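Local coordinates for acid phosphatase (Bacillus anthracis, PDB 2I33) that hydrolyses phosphate monoesters at acid pH as a magnesium-dependent class C member of the HAD superfamily, at the interface of chains A and B. Coordinates in Å, arbitrary orientation; residue numbers count along the deposited sequence, not the author numbering. Chains: chain A/B, Acid phosphatase.

The interface of chains A and B. Residues chain A 208, 211-214; chain B 36, 39.
B:Gln39 reaches A:Ile213 with its chain stretched out: CG lies opposite the backbone N (chi1 180°), and the chain stays extended beyond it. This carries the terminal amide from helix 31-54 of chain B to the short strand 211-213 of chain A. There the amide pairs with both backbone polar groups of A:Ile213. The N of A:Ile213 donates to the side-chain oxygen OE1 of B:Gln39 over 3.0 Å. That bond is nearly straight (168° at H), though the donor is tilted from the carbonyl plane of the amide. In return, NE2 of B:Gln39 donates to the O of A:Ile213 over 2.9 Å. It meets a lone pair in the carbonyl plane, but the bond is more bent, at 149° at H. The two bonds together fix the rotation of the amide and tell its oxygen end from its nitrogen end. The CG2 methyl of A:Ile213 sits between backbone N and carbonyl carbon, and packs 3.6 Å from CD of B:Gln39. The same methyl touches CD2 of B:Leu36 at 3.7 Å. The side chains of A:Ile213 and B:Leu36 cross at about a right angle. Beside the amide, CA of A:Gly208 lies 3.7 Å from CG of B:Gln39. The two-fold axis repeats this patch with the chains exchanged. It ties a helix of each subunit to a strand of the other and probably helps hold the dimer seen in the crystal.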
loop_
_atom_site.group_PDB
_atom_site.type_symbol
_atom_site.label_atom_id
_atom_site.label_comp_id
_atom_site.label_asym_id
_atom_site.label_seq_id
_atom_site.Cartn_x
_atom_site.Cartn_y
_atom_site.Cartn_z
ATOM N N GLY A 208 11.939 2.516 -0.565
ATOM C CA GLY A 208 12.514 1.198 -0.642
ATOM C C GLY A 208 14.004 1.169 -0.436
ATOM O O GLY A 208 14.588 0.110 -0.486
ATOM N N PHE A 211 13.665 5.069 2.960
ATOM C CA PHE A 211 12.330 5.281 3.456
ATOM C C PHE A 211 11.537 4.068 3.071
ATOM O O PHE A 211 11.364 3.832 1.888
ATOM C CB PHE A 211 11.667 6.476 2.778
ATOM C CG PHE A 211 12.359 7.773 3.002
ATOM C CD1 PHE A 211 13.227 7.969 4.061
ATOM C CD2 PHE A 211 12.157 8.823 2.118
ATOM C CE1 PHE A 211 13.855 9.193 4.232
ATOM C CE2 PHE A 211 12.747 10.016 2.303
ATOM C CZ PHE A 211 13.613 10.207 3.342
ATOM N N ILE A 212 11.078 3.329 4.067
ATOM C CA ILE A 212 10.297 2.145 3.853
ATOM C C ILE A 212 8.875 2.516 4.203
ATOM O O ILE A 212 8.556 2.834 5.353
ATOM C CB ILE A 212 10.783 0.966 4.699
ATOM C CG1 ILE A 212 12.298 0.799 4.526
ATOM C CG2 ILE A 212 9.980 -0.281 4.323
ATOM C CD1 ILE A 212 12.748 0.486 3.117
ATOM N N ILE A 213 8.028 2.493 3.193
ATOM C CA ILE A 213 6.646 2.951 3.343
ATOM C C ILE A 213 5.671 1.797 3.381
ATOM O O ILE A 213 5.888 0.786 2.715
ATOM C CB ILE A 213 6.278 3.970 2.241
ATOM C CG1 ILE A 213 4.878 4.551 2.482
ATOM C CG2 ILE A 213 6.497 3.393 0.855
ATOM C CD1 ILE A 213 4.715 5.891 1.978
ATOM N N PHE A 214 4.626 1.977 4.205
ATOM C CA PHE A 214 3.529 1.044 4.397
ATOM C C PHE A 214 2.197 1.687 4.015
ATOM O O PHE A 214 2.010 2.888 4.128
ATOM C CB PHE A 214 3.499 0.569 5.831
ATOM C CG PHE A 214 4.737 -0.187 6.198
ATOM C CD1 PHE A 214 4.884 -1.485 5.809
ATOM C CD2 PHE A 214 5.756 0.405 6.888
ATOM C CE1 PHE A 214 6.039 -2.212 6.079
ATOM C CE2 PHE A 214 6.902 -0.312 7.187
ATOM C CZ PHE A 214 7.039 -1.621 6.766
ATOM N N LEU B 36 4.596 4.267 -2.489
ATOM C CA LEU B 36 4.487 2.803 -2.520
ATOM C C LEU B 36 4.707 2.236 -3.909
ATOM O O LEU B 36 5.318 1.184 -4.058
ATOM C CB LEU B 36 3.123 2.385 -1.981
ATOM C CG LEU B 36 3.067 2.473 -0.465
ATOM C CD1 LEU B 36 1.641 2.768 0.050
ATOM C CD2 LEU B 36 3.575 1.239 0.179
ATOM N N GLN B 39 8.388 2.573 -4.415
ATOM C CA GLN B 39 9.050 1.577 -3.604
ATOM C C GLN B 39 9.023 0.233 -4.326
ATOM O O GLN B 39 10.023 -0.489 -4.408
ATOM C CB GLN B 39 8.358 1.424 -2.256
ATOM C CG GLN B 39 9.006 0.392 -1.377
ATOM C CD GLN B 39 8.632 0.613 0.071
ATOM O OE1 GLN B 39 9.274 1.372 0.743
ATOM N NE2 GLN B 39 7.563 -0.010 0.528
#